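Local coordinates for phycocyanobilin lyase subunit alpha (Nostoc sp. PCC 7120, PDB 5N3U), which associates with CpcF to form a lyase that is probably required for the chromophorylation of the phycocyanin alpha chain, the product of cpcA, at residues A[13-18]-A[34-39]; A[29-34]-A[61-66]; A[165-170]-A[184-189]; A[206-211]-A[233-238]; A[242-247]-A[270-275]. All blocks are in the same frame, centred on the assembly; numbering follows the deposited sequence.

In the fold
The five contacts lie along an all-helical chain carrying HEAT-type repeats, with contacts 2 and 5 farthest apart (about 42 Å between centres). Contacts 1 and 2 share R34 and both use helix 31-43; their centres are about 13 Å apart, and they touch where P15 CG meets L33 CD1 at 3.8 Å. Contacts 4 and 5, about 15 Å between centres, are joined by helix 237-250 and by N237 ND2 lying 3.2 Å from L275 O. Contact 3 stands apart, its centre about 23 Å from that of contact 4 and about 38 Å from that of contact 1. The CpcF chain reaches contacts 1, 2, 4 and 5, whereas contact 3 touches no other protein chain of the assembly.

Contact 1 (A[13-18]-A[34-39]); sequences NGPQLT and RYYAAW
The ring of Y36 is enclosed: P15 CD lies over one face, 4.4 Å from CE1 of Y36, and W39, from the same helix, brings CE3 of its indole over the opposite face, offset toward the rim. Two groups of segment 13-18 meet the edge near the ring plane. One is the methyl of L17, whose CD1 is 3.8 Å from Y36 CE1; the other is N13 OD1, which accepts a short hydrogen bond of 2.5 Å from Y36 OH. That donor stands 30° off the carbonyl plane of N13, and the amide is turned 51° against the phenol ring. With CG anti to the backbone N (chi1 -178°), the Y36 side chain leaves helix 31-43 on the side of the loop. The other branch of the N13 amide meets W39 tip to tip, ND2 lying 3.7 Å from CH2. ND2 also makes a weak hydrogen bond to D105 O of the CpcF chain, so this one amide links loop, helix and partner subunit. The loop thus runs over segment 34-39, part of a PBS lyase HEAT-like repeat, and into helix 19-25, where T18 OG1 caps L21 N. L17 completes the junction by packing on N25 of helix 19-25 and on W40 of helix 31-43.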
# COMPACT_ATOMS: atom_id res chain seq x y z
N ASN A 13 7.17 -4.17 -7.97
CA ASN A 13 7.58 -2.73 -8.18
C ASN A 13 8.89 -2.65 -8.94
O ASN A 13 9.62 -1.61 -8.90
CB ASN A 13 7.67 -1.87 -6.87
CG ASN A 13 9.04 -1.98 -6.12
OD1 ASN A 13 9.67 -3.02 -6.11
ND2 ASN A 13 9.44 -0.94 -5.48
N GLY A 14 9.24 -3.76 -9.61
CA GLY A 14 10.62 -3.87 -10.11
C GLY A 14 11.02 -5.26 -10.50
O GLY A 14 10.21 -6.15 -10.39
N PRO A 15 12.26 -5.43 -11.01
CA PRO A 15 12.71 -6.80 -11.34
C PRO A 15 12.46 -7.75 -10.15
O PRO A 15 12.47 -7.33 -8.98
CB PRO A 15 14.22 -6.63 -11.71
CG PRO A 15 14.59 -5.22 -11.38
CD PRO A 15 13.29 -4.42 -11.32
N GLN A 16 12.11 -8.98 -10.45
CA GLN A 16 11.81 -9.94 -9.40
C GLN A 16 13.19 -10.51 -8.99
O GLN A 16 13.96 -10.98 -9.83
CB GLN A 16 10.84 -11.03 -9.86
CG GLN A 16 9.90 -11.45 -8.71
CD GLN A 16 8.61 -10.62 -8.64
OE1 GLN A 16 7.79 -10.71 -9.53
NE2 GLN A 16 8.43 -9.80 -7.59
N LEU A 17 13.53 -10.35 -7.71
CA LEU A 17 14.84 -10.64 -7.21
C LEU A 17 14.77 -11.68 -6.15
O LEU A 17 13.73 -11.92 -5.56
CB LEU A 17 15.49 -9.39 -6.62
CG LEU A 17 15.75 -8.23 -7.59
CD1 LEU A 17 16.34 -7.09 -6.82
CD2 LEU A 17 16.64 -8.58 -8.78
N THR A 18 15.93 -12.30 -5.93
CA THR A 18 16.18 -13.15 -4.79
C THR A 18 17.41 -12.50 -4.11
O THR A 18 18.15 -11.71 -4.76
CB THR A 18 16.54 -14.59 -5.29
OG1 THR A 18 17.75 -14.53 -6.04
CG2 THR A 18 15.47 -15.18 -6.23
N ARG A 34 21.86 -1.69 -9.79
CA ARG A 34 22.60 -1.70 -8.52
C ARG A 34 21.81 -0.92 -7.42
O ARG A 34 21.73 -1.35 -6.27
CB ARG A 34 23.92 -0.94 -8.66
CG ARG A 34 24.86 -1.52 -9.67
CD ARG A 34 26.13 -0.69 -9.61
NE ARG A 34 27.16 -1.37 -10.38
CZ ARG A 34 28.46 -1.08 -10.35
NH1 ARG A 34 28.95 -0.12 -9.54
NH2 ARG A 34 29.28 -1.79 -11.12
N TYR A 35 21.33 0.27 -7.79
CA TYR A 35 20.61 1.14 -6.84
C TYR A 35 19.39 0.41 -6.29
O TYR A 35 19.14 0.42 -5.13
CB TYR A 35 20.25 2.44 -7.56
CG TYR A 35 19.55 3.49 -6.78
CD1 TYR A 35 20.28 4.42 -6.03
CD2 TYR A 35 18.15 3.60 -6.77
CE1 TYR A 35 19.64 5.40 -5.30
CE2 TYR A 35 17.50 4.64 -6.05
CZ TYR A 35 18.25 5.52 -5.35
OH TYR A 35 17.69 6.51 -4.58
N TYR A 36 18.63 -0.22 -7.17
CA TYR A 36 17.43 -0.90 -6.80
C TYR A 36 17.77 -2.07 -5.91
O TYR A 36 17.17 -2.31 -4.86
CB TYR A 36 16.67 -1.33 -8.07
CG TYR A 36 15.38 -1.99 -7.69
CD1 TYR A 36 15.35 -3.33 -7.46
CD2 TYR A 36 14.22 -1.25 -7.53
CE1 TYR A 36 14.23 -3.96 -7.08
CE2 TYR A 36 13.04 -1.86 -7.16
CZ TYR A 36 13.07 -3.23 -6.95
OH TYR A 36 11.98 -3.86 -6.58
N ALA A 37 18.82 -2.79 -6.27
CA ALA A 37 19.18 -3.97 -5.50
C ALA A 37 19.60 -3.66 -4.08
O ALA A 37 19.25 -4.36 -3.18
CB ALA A 37 20.29 -4.73 -6.22
N ALA A 38 20.39 -2.65 -3.88
CA ALA A 38 20.70 -2.16 -2.55
C ALA A 38 19.47 -1.76 -1.76
O ALA A 38 19.37 -2.19 -0.60
CB ALA A 38 21.63 -0.97 -2.62
N TRP A 39 18.50 -1.02 -2.35
CA TRP A 39 17.23 -0.80 -1.65
C TRP A 39 16.52 -2.10 -1.30
O TRP A 39 16.05 -2.31 -0.20
CB TRP A 39 16.31 0.12 -2.55
CG TRP A 39 14.95 0.23 -2.03
CD1 TRP A 39 14.49 1.13 -1.14
CD2 TRP A 39 13.86 -0.57 -2.38
NE1 TRP A 39 13.23 0.86 -0.83
CE2 TRP A 39 12.78 -0.16 -1.57
CE3 TRP A 39 13.69 -1.64 -3.24
CZ2 TRP A 39 11.52 -0.73 -1.63
CZ3 TRP A 39 12.42 -2.24 -3.31
CH2 TRP A 39 11.36 -1.79 -2.49

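Contact 2 (A[29-34]-A[61-66]); sequences SDLSLR and DEADRT
R34 and D61 make the charged link between the two segments, a long and rather weak salt bridge of 3.2 Å from NH1 to OD1. The oxygen comes in at the edge of the guanidinium, near its plane, although the carboxylate is turned 67° against it; NE of R34 is taken by S28 O. Of two bridging waters, one donates to both L31 O and D64 OD2, at 2.6 Å from the latter. The second accepts from R34 NH1 and donates weakly to D61 OD2. D61 also organises its own loop as an Asx motif, OD2 accepting from D64 N at 3.0 Å while OD1 takes a weak bond from A63 N. An alanine here would probably leave NH1 of R34 without its counter-charge and D64 N without its side-chain acceptor, so that the loop could shift. The apolar contact is L31 CD2 on A63 CB, 3.7 Å apart; that methyl of A63 also lies 3.6 Å from R34 NH1. L31 CD2 also lies over one guanidinium face of R34, toward its rim. The start of helix 31-43 is thereby joined to the loop between helices 49-58 and 72-83, where D61 packs on L73 and D64 OD1 bridges to K137 of the CpcF chain.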
# COMPACT_ATOMS: atom_id res chain seq x y z
N SER A 29 26.49 -3.67 -14.64
CA SER A 29 26.87 -2.48 -15.41
C SER A 29 25.71 -1.49 -15.45
O SER A 29 25.91 -0.34 -15.80
CB SER A 29 27.27 -2.87 -16.85
OG SER A 29 26.37 -3.86 -17.35
N ASP A 30 24.50 -1.95 -15.12
CA ASP A 30 23.32 -1.10 -15.02
C ASP A 30 23.31 -0.48 -13.61
O ASP A 30 22.99 -1.13 -12.62
CB ASP A 30 22.03 -1.92 -15.27
CG ASP A 30 20.75 -1.06 -15.28
OD1 ASP A 30 20.72 0.13 -14.80
OD2 ASP A 30 19.71 -1.59 -15.77
N LEU A 31 23.60 0.79 -13.56
CA LEU A 31 23.66 1.47 -12.27
C LEU A 31 22.30 1.54 -11.57
O LEU A 31 22.23 1.45 -10.33
CB LEU A 31 24.25 2.81 -12.48
CG LEU A 31 25.62 2.87 -13.17
CD1 LEU A 31 25.97 4.32 -13.35
CD2 LEU A 31 26.68 2.15 -12.38
N SER A 32 21.22 1.66 -12.34
CA SER A 32 19.88 1.69 -11.75
C SER A 32 19.55 0.40 -11.04
O SER A 32 18.88 0.38 -10.03
CB SER A 32 18.84 2.00 -12.80
OG SER A 32 18.94 3.37 -13.09
N LEU A 33 20.00 -0.69 -11.62
CA LEU A 33 19.80 -1.99 -11.09
C LEU A 33 20.62 -2.18 -9.81
O LEU A 33 20.11 -2.77 -8.84
CB LEU A 33 20.15 -3.03 -12.15
CG LEU A 33 19.85 -4.49 -11.79
CD1 LEU A 33 18.39 -4.75 -11.50
CD2 LEU A 33 20.31 -5.46 -12.90
N ARG A 34 21.86 -1.69 -9.79
CA ARG A 34 22.60 -1.70 -8.52
C ARG A 34 21.81 -0.92 -7.42
O ARG A 34 21.73 -1.35 -6.27
CB ARG A 34 23.92 -0.94 -8.66
CG ARG A 34 24.86 -1.52 -9.67
CD ARG A 34 26.13 -0.69 -9.61
NE ARG A 34 27.16 -1.37 -10.38
CZ ARG A 34 28.46 -1.08 -10.35
NH1 ARG A 34 28.95 -0.12 -9.54
NH2 ARG A 34 29.28 -1.79 -11.12
N ASP A 61 31.60 2.88 -3.64
CA ASP A 61 31.26 3.09 -5.05
C ASP A 61 31.74 4.39 -5.60
O ASP A 61 31.54 5.49 -5.02
CB ASP A 61 29.75 3.00 -5.27
CG ASP A 61 29.37 3.08 -6.74
OD1 ASP A 61 29.86 2.19 -7.52
OD2 ASP A 61 28.65 4.04 -7.13
N GLU A 62 32.30 4.30 -6.79
CA GLU A 62 32.59 5.49 -7.59
C GLU A 62 31.84 5.59 -8.93
O GLU A 62 31.90 6.64 -9.52
CB GLU A 62 34.10 5.57 -7.93
CG GLU A 62 34.97 5.49 -6.69
CD GLU A 62 35.08 6.83 -5.97
OE1 GLU A 62 34.44 7.84 -6.38
OE2 GLU A 62 35.84 6.89 -4.99
N ALA A 63 31.19 4.53 -9.40
CA ALA A 63 30.49 4.46 -10.74
C ALA A 63 29.29 5.40 -10.84
O ALA A 63 29.06 6.08 -11.89
CB ALA A 63 30.02 3.06 -10.97
N ASP A 64 28.56 5.51 -9.73
CA ASP A 64 27.26 6.27 -9.76
C ASP A 64 27.42 7.61 -9.04
O ASP A 64 27.72 7.63 -7.78
CB ASP A 64 26.15 5.42 -9.11
CG ASP A 64 24.70 5.92 -9.42
OD1 ASP A 64 24.60 7.00 -10.03
OD2 ASP A 64 23.70 5.21 -9.08
N ARG A 65 27.23 8.69 -9.79
CA ARG A 65 27.27 10.03 -9.26
C ARG A 65 26.06 10.81 -9.73
O ARG A 65 25.58 10.59 -10.84
CB ARG A 65 28.50 10.78 -9.70
CG ARG A 65 29.82 10.10 -9.41
CD ARG A 65 30.06 9.91 -7.87
NE ARG A 65 30.23 11.14 -7.14
CZ ARG A 65 31.40 11.78 -6.99
NH1 ARG A 65 32.53 11.32 -7.58
NH2 ARG A 65 31.45 12.87 -6.23
N THR A 66 25.62 11.78 -8.93
CA THR A 66 24.50 12.64 -9.28
C THR A 66 24.86 14.10 -9.05
O THR A 66 26.02 14.42 -8.87
CB THR A 66 23.22 12.16 -8.46
OG1 THR A 66 22.00 12.77 -8.95
CG2 THR A 66 23.34 12.55 -6.95
O HOH W 1 24.24 2.68 -8.72
O HOH W 2 27.07 2.23 -8.95

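Contact 3 (A[165-170]-A[184-189]); sequences PLIQPF and RAMYQL
Q168 and M186 mark the closest approach of the two backbones, with 6.8 Å between their CA atoms. I167 is the central piece. Its CG2, anti to the backbone N, touches A185 CB at 4.1 Å and M186 SD at 3.8 Å, and its other branch ends with CD1 against L189 CD1 at 3.6 Å, the two side chains crossing at about a right angle. Both segments fall within a stretch of HEAT repeats, and the arrangement is the apolar helix-against-helix packing on which such alpha-solenoids are built: helix 164-167 is laid on helix 176-190 without a hydrogen bond between the two segments. M186 does not extend straight across. Bends at chi2 (-56°) and chi3 (-69°) fold the thioether back, placing SD 3.8 Å from Q168 CA and CE against the glutamine chain. Q168 itself runs extended beyond CG at about a right angle to the methionine, its aliphatic part and OE1 lining CE, with OE1 3.8 Å away. Y195 of helix 193-203 packs on both Q168 and M186, and I167 also packs on L152 and L155 of helix 148-157.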
# COMPACT_ATOMS: atom_id res chain seq x y z
N PRO A 165 27.16 17.95 26.89
CA PRO A 165 27.29 19.42 26.82
C PRO A 165 27.29 19.94 25.37
O PRO A 165 26.96 21.08 25.13
CB PRO A 165 28.67 19.69 27.38
CG PRO A 165 29.18 18.45 27.95
CD PRO A 165 28.35 17.30 27.46
N LEU A 166 27.63 19.06 24.39
CA LEU A 166 27.55 19.44 22.99
C LEU A 166 26.13 19.32 22.44
O LEU A 166 25.72 20.08 21.59
CB LEU A 166 28.46 18.58 22.17
CG LEU A 166 29.91 18.46 22.62
CD1 LEU A 166 30.60 17.51 21.64
CD2 LEU A 166 30.63 19.79 22.64
N ILE A 167 25.37 18.41 23.02
CA ILE A 167 24.04 18.14 22.63
C ILE A 167 23.06 19.13 23.21
O ILE A 167 22.17 19.63 22.49
CB ILE A 167 23.63 16.70 23.03
CG1 ILE A 167 24.42 15.70 22.22
CG2 ILE A 167 22.14 16.51 22.82
CD1 ILE A 167 24.28 14.31 22.74
N GLN A 168 23.20 19.44 24.50
CA GLN A 168 22.23 20.28 25.20
C GLN A 168 21.87 21.61 24.55
O GLN A 168 20.73 21.90 24.42
CB GLN A 168 22.75 20.53 26.62
CG GLN A 168 21.73 21.26 27.47
CD GLN A 168 22.00 21.08 29.00
OE1 GLN A 168 22.95 20.40 29.41
NE2 GLN A 168 21.10 21.58 29.82
N PRO A 169 22.86 22.35 23.96
CA PRO A 169 22.56 23.56 23.23
C PRO A 169 21.58 23.41 22.05
O PRO A 169 20.80 24.32 21.68
CB PRO A 169 23.94 23.99 22.78
CG PRO A 169 24.82 23.47 23.79
CD PRO A 169 24.27 22.12 24.06
N PHE A 170 21.56 22.22 21.42
CA PHE A 170 20.65 21.99 20.31
C PHE A 170 19.22 21.96 20.71
O PHE A 170 18.32 22.04 19.85
CB PHE A 170 21.03 20.71 19.51
CG PHE A 170 22.30 20.90 18.68
CD1 PHE A 170 23.53 20.81 19.27
CD2 PHE A 170 22.22 21.28 17.36
CE1 PHE A 170 24.69 21.02 18.52
CE2 PHE A 170 23.37 21.49 16.59
CZ PHE A 170 24.59 21.34 17.17
N ARG A 184 15.23 14.01 22.64
CA ARG A 184 15.45 12.59 22.73
C ARG A 184 16.75 12.14 23.20
O ARG A 184 16.87 11.27 24.09
CB ARG A 184 15.14 11.94 21.36
CG ARG A 184 15.39 10.47 21.31
CD ARG A 184 15.52 10.19 19.83
NE ARG A 184 15.38 8.84 19.29
CZ ARG A 184 16.30 7.91 19.25
NH1 ARG A 184 17.50 8.02 19.88
NH2 ARG A 184 15.94 6.79 18.61
N ALA A 185 17.79 12.70 22.64
CA ALA A 185 19.11 12.36 23.09
C ALA A 185 19.37 12.76 24.55
O ALA A 185 19.94 11.99 25.34
CB ALA A 185 20.14 12.99 22.23
N MET A 186 18.88 13.94 24.91
CA MET A 186 19.10 14.36 26.29
C MET A 186 18.43 13.41 27.29
O MET A 186 19.02 13.07 28.35
CB MET A 186 18.63 15.79 26.44
CG MET A 186 19.59 16.86 25.87
SD MET A 186 21.23 16.84 26.52
CE MET A 186 20.96 17.40 28.27
N TYR A 187 17.22 13.02 27.00
CA TYR A 187 16.57 12.01 27.83
C TYR A 187 17.33 10.69 27.91
O TYR A 187 17.58 10.11 28.99
CB TYR A 187 15.17 11.78 27.39
CG TYR A 187 14.47 10.84 28.39
CD1 TYR A 187 14.54 9.45 28.25
CD2 TYR A 187 13.80 11.36 29.48
CE1 TYR A 187 13.92 8.60 29.17
CE2 TYR A 187 13.17 10.52 30.41
CZ TYR A 187 13.25 9.15 30.26
OH TYR A 187 12.66 8.30 31.16
N GLN A 188 17.77 10.18 26.76
CA GLN A 188 18.49 8.94 26.79
C GLN A 188 19.71 9.00 27.56
O GLN A 188 20.04 8.06 28.25
CB GLN A 188 18.82 8.43 25.37
CG GLN A 188 17.64 7.99 24.63
CD GLN A 188 18.02 7.54 23.19
OE1 GLN A 188 18.46 8.33 22.36
NE2 GLN A 188 17.80 6.33 22.91
N LEU A 189 20.43 10.11 27.49
CA LEU A 189 21.69 10.21 28.15
C LEU A 189 21.64 10.66 29.61
O LEU A 189 22.59 10.41 30.32
CB LEU A 189 22.62 11.16 27.42
CG LEU A 189 22.87 10.69 25.95
CD1 LEU A 189 23.60 11.74 25.12
CD2 LEU A 189 23.72 9.43 25.95

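Contact 4 (A[206-211]-A[233-238]); sequences NDLNLR and AKAENS
An inverse gamma turn centred on K234, in the loop between helices 227-232 and 237-250, offers its carbonyl to R211 in the first turn of helix 208-221. NE of R211 donates to K234 O at 2.8 Å in a fairly straight bond (N-H...O 162°), the oxygen lying close to the guanidinium plane, and NH2 adds a weak bond to the same atom at 3.2 Å. A bend at chi3 (-71°) brings NE round to this carbonyl, while NH1 is held by G205 O. L208 CA lies 3.6 Å above the centre of the guanidinium, so one face of the group rests on its own helix. K234 CB approaches from the side away from L208 CA, well out of the plane, 3.7 Å from R211 NE. L208 spreads its two methyls over the loop: CD1 approaches K234 O to 3.5 Å and touches A235 CB, while CD2 faces E236 OE2 at 4.1 Å. E236 OE2 forms a salt bridge with R212. The start of helix 208-221 is in this way tied to the loop that enters helix 237-250, with E236 at the N-cap; two residues on, S238 bonds through OG to R112 of the CpcF chain and packs on V6 of the second copy of this protein.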
# COMPACT_ATOMS: atom_id res chain seq x y z
N ASN A 206 0.70 21.07 16.26
CA ASN A 206 -0.03 21.17 15.03
C ASN A 206 0.61 20.38 13.89
O ASN A 206 0.03 20.33 12.82
CB ASN A 206 -0.16 22.65 14.63
CG ASN A 206 1.16 23.28 14.15
OD1 ASN A 206 2.04 22.61 13.59
ND2 ASN A 206 1.30 24.59 14.35
N ASP A 207 1.79 19.80 14.07
CA ASP A 207 2.54 19.23 12.95
C ASP A 207 2.55 17.66 12.98
O ASP A 207 3.32 17.01 13.71
CB ASP A 207 3.95 19.82 12.97
CG ASP A 207 4.81 19.35 11.82
OD1 ASP A 207 4.51 18.37 11.14
OD2 ASP A 207 5.87 19.97 11.61
N LEU A 208 1.79 17.07 12.09
CA LEU A 208 1.72 15.62 11.98
C LEU A 208 3.02 14.86 11.89
O LEU A 208 3.23 13.96 12.66
CB LEU A 208 0.80 15.19 10.83
CG LEU A 208 0.62 13.68 10.62
CD1 LEU A 208 0.08 12.99 11.85
CD2 LEU A 208 -0.23 13.34 9.41
N ASN A 209 3.91 15.25 10.97
CA ASN A 209 5.21 14.58 10.84
C ASN A 209 6.01 14.62 12.12
O ASN A 209 6.77 13.74 12.40
CB ASN A 209 6.14 15.29 9.86
CG ASN A 209 5.48 15.63 8.58
OD1 ASN A 209 5.27 14.76 7.75
ND2 ASN A 209 5.17 16.89 8.39
N LEU A 210 5.83 15.67 12.86
CA LEU A 210 6.57 15.90 14.09
C LEU A 210 5.98 14.97 15.14
O LEU A 210 6.69 14.38 15.89
CB LEU A 210 6.47 17.34 14.55
CG LEU A 210 7.78 18.09 14.40
CD1 LEU A 210 7.71 19.51 14.88
CD2 LEU A 210 8.85 17.34 15.14
N ARG A 211 4.67 14.87 15.17
CA ARG A 211 4.00 13.90 16.05
C ARG A 211 4.52 12.48 15.81
O ARG A 211 4.84 11.72 16.76
CB ARG A 211 2.49 14.02 15.85
CG ARG A 211 1.92 15.36 16.20
CD ARG A 211 0.44 15.40 16.58
NE ARG A 211 -0.41 15.17 15.44
CZ ARG A 211 -0.87 16.05 14.57
NH1 ARG A 211 -0.65 17.34 14.68
NH2 ARG A 211 -1.59 15.61 13.54
N ALA A 233 -2.87 10.54 20.88
CA ALA A 233 -2.27 11.48 19.97
C ALA A 233 -2.98 11.41 18.60
O ALA A 233 -3.60 10.40 18.25
CB ALA A 233 -0.79 11.17 19.84
N LYS A 234 -2.88 12.48 17.83
CA LYS A 234 -3.43 12.55 16.49
C LYS A 234 -2.39 12.01 15.55
O LYS A 234 -1.69 12.74 14.91
CB LYS A 234 -3.82 13.98 16.07
CG LYS A 234 -4.98 14.65 16.85
CD LYS A 234 -6.16 13.72 17.12
CE LYS A 234 -5.96 12.98 18.47
NZ LYS A 234 -6.67 11.70 18.77
N ALA A 235 -2.29 10.70 15.46
CA ALA A 235 -1.42 10.04 14.47
C ALA A 235 -1.91 8.66 14.20
O ALA A 235 -2.78 8.17 14.91
CB ALA A 235 -0.02 9.94 15.03
N GLU A 236 -1.30 7.99 13.25
CA GLU A 236 -1.78 6.67 12.87
C GLU A 236 -1.47 5.67 13.98
O GLU A 236 -0.45 5.76 14.65
CB GLU A 236 -1.08 6.19 11.60
CG GLU A 236 -1.26 7.07 10.37
CD GLU A 236 -0.53 8.46 10.41
OE1 GLU A 236 0.40 8.74 11.20
OE2 GLU A 236 -0.92 9.32 9.61
N ASN A 237 -2.30 4.64 14.13
CA ASN A 237 -2.08 3.61 15.14
C ASN A 237 -0.81 2.92 15.06
O ASN A 237 -0.24 2.55 16.07
CB ASN A 237 -3.23 2.60 15.09
CG ASN A 237 -4.52 3.20 15.55
OD1 ASN A 237 -4.53 4.21 16.22
ND2 ASN A 237 -5.60 2.56 15.22
N SER A 238 -0.32 2.67 13.84
CA SER A 238 0.96 2.10 13.71
C SER A 238 2.06 2.76 14.49
O SER A 238 2.91 2.09 15.06
CB SER A 238 1.36 2.04 12.23
OG SER A 238 0.68 0.95 11.64

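Contact 5 (A[242-247]-A[270-275]); sequences IALKGL and NLMDSL
L244 and M272 lie side by side, pointing opposite ways, each filling the hollow beside the other's stem. The tightest point is L244 CB against M272 CG, 3.4 Å apart and closer than usual van der Waals contact. Farther out, L244 CD1 pushes into a pocket formed by the end of helix 263-273 and the residue L275 beyond it, with L271 CB at 4.1 Å, M272 CG at 4.0 Å and L275 CD1 at 3.5 Å; L244 and L275 cross at about a right angle, methyl on methyl. M272 is the answering bump. Its SD lies 3.9 Å from L244 CB, and the turn at chi3 (75°) swings CE over the helix backbone, 4.0 Å from K245 N. Since M272 also touches L241 and L248, it sits among L241, L244, K245 and L248, the four-residue hole into which a knob fits in knobs-into-holes packing. The pair joins helix 237-250 to helix 263-273 at the C-terminal end of this alpha-solenoid chain. An alanine in place of M272 would probably open a gap over L244 and K245 where the thioether lay, leaving L244 CB without its close partner. The pocket is closed further by helix 227-232, with I230 against L244 and A227 against L271. Beyond CB, which touches M272 CE, K245 turns to other partners: NZ forms salt bridges with E249 and with E187 of the CpcF chain. L275, just past the regular part of helix 263-273, rests on N237 and K240 as well as on L244.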
# COMPACT_ATOMS: atom_id res chain seq x y z
N ILE A 242 4.00 1.36 17.99
CA ILE A 242 5.47 1.26 18.13
C ILE A 242 5.95 2.00 19.38
O ILE A 242 6.83 1.53 20.06
CB ILE A 242 6.22 1.87 16.91
CG1 ILE A 242 5.98 1.03 15.69
CG2 ILE A 242 7.72 1.96 17.17
CD1 ILE A 242 6.54 -0.35 15.86
N ALA A 243 5.37 3.15 19.64
CA ALA A 243 5.72 3.91 20.85
C ALA A 243 5.37 3.13 22.10
O ALA A 243 6.24 2.88 22.95
CB ALA A 243 5.01 5.22 20.79
N LEU A 244 4.16 2.58 22.14
CA LEU A 244 3.72 1.75 23.29
C LEU A 244 4.54 0.54 23.47
O LEU A 244 4.92 0.16 24.56
CB LEU A 244 2.20 1.47 23.26
CG LEU A 244 1.35 2.71 23.36
CD1 LEU A 244 -0.15 2.54 23.03
CD2 LEU A 244 1.49 3.27 24.80
N LYS A 245 4.93 -0.07 22.37
CA LYS A 245 5.78 -1.21 22.47
C LYS A 245 7.09 -0.88 23.16
O LYS A 245 7.63 -1.71 23.88
CB LYS A 245 6.15 -1.65 21.05
CG LYS A 245 7.14 -2.73 20.99
CD LYS A 245 7.52 -2.92 19.53
CE LYS A 245 8.16 -4.25 19.31
NZ LYS A 245 9.59 -4.13 19.60
N GLY A 246 7.64 0.29 22.87
CA GLY A 246 8.93 0.66 23.51
C GLY A 246 8.70 0.92 24.99
O GLY A 246 9.47 0.55 25.85
N LEU A 247 7.60 1.51 25.32
CA LEU A 247 7.27 1.67 26.73
C LEU A 247 7.14 0.31 27.45
O LEU A 247 7.68 0.10 28.54
CB LEU A 247 6.00 2.48 26.87
CG LEU A 247 6.15 3.95 27.08
CD1 LEU A 247 6.74 4.66 25.88
CD2 LEU A 247 4.81 4.58 27.38
N ASN A 270 -3.09 -2.70 27.75
CA ASN A 270 -4.47 -2.36 27.62
C ASN A 270 -4.66 -1.21 26.66
O ASN A 270 -5.68 -1.11 25.93
CB ASN A 270 -5.10 -2.00 28.99
CG ASN A 270 -5.23 -3.22 29.94
OD1 ASN A 270 -5.27 -4.35 29.52
ND2 ASN A 270 -5.31 -2.96 31.24
N LEU A 271 -3.71 -0.27 26.67
CA LEU A 271 -3.80 0.82 25.71
C LEU A 271 -3.52 0.25 24.25
O LEU A 271 -4.17 0.65 23.32
CB LEU A 271 -2.81 1.91 26.03
CG LEU A 271 -3.10 2.65 27.33
CD1 LEU A 271 -1.87 3.45 27.75
CD2 LEU A 271 -4.33 3.53 27.15
N MET A 272 -2.59 -0.64 24.16
CA MET A 272 -2.20 -1.19 22.84
C MET A 272 -3.40 -1.93 22.25
O MET A 272 -3.83 -1.64 21.12
CB MET A 272 -1.00 -2.12 22.97
CG MET A 272 0.31 -1.40 23.34
SD MET A 272 1.69 -2.43 23.61
CE MET A 272 2.06 -2.87 21.92
N ASP A 273 -4.04 -2.75 23.11
CA ASP A 273 -5.30 -3.46 22.75
C ASP A 273 -6.33 -2.54 22.15
O ASP A 273 -7.02 -2.94 21.20
CB ASP A 273 -5.92 -4.28 23.90
CG ASP A 273 -5.07 -5.49 24.31
OD1 ASP A 273 -3.89 -5.71 23.91
OD2 ASP A 273 -5.60 -6.33 25.07
N SER A 274 -6.47 -1.31 22.65
CA SER A 274 -7.50 -0.44 22.15
C SER A 274 -7.18 0.21 20.80
O SER A 274 -8.00 0.85 20.25
CB SER A 274 -7.78 0.68 23.18
OG SER A 274 -6.67 1.56 23.34
N LEU A 275 -5.97 0.09 20.29
CA LEU A 275 -5.56 0.73 19.02
C LEU A 275 -5.52 -0.29 17.87
O LEU A 275 -4.85 -0.09 16.84
CB LEU A 275 -4.17 1.27 19.25
CG LEU A 275 -4.10 2.33 20.33
CD1 LEU A 275 -2.68 2.76 20.60
CD2 LEU A 275 -4.94 3.52 19.90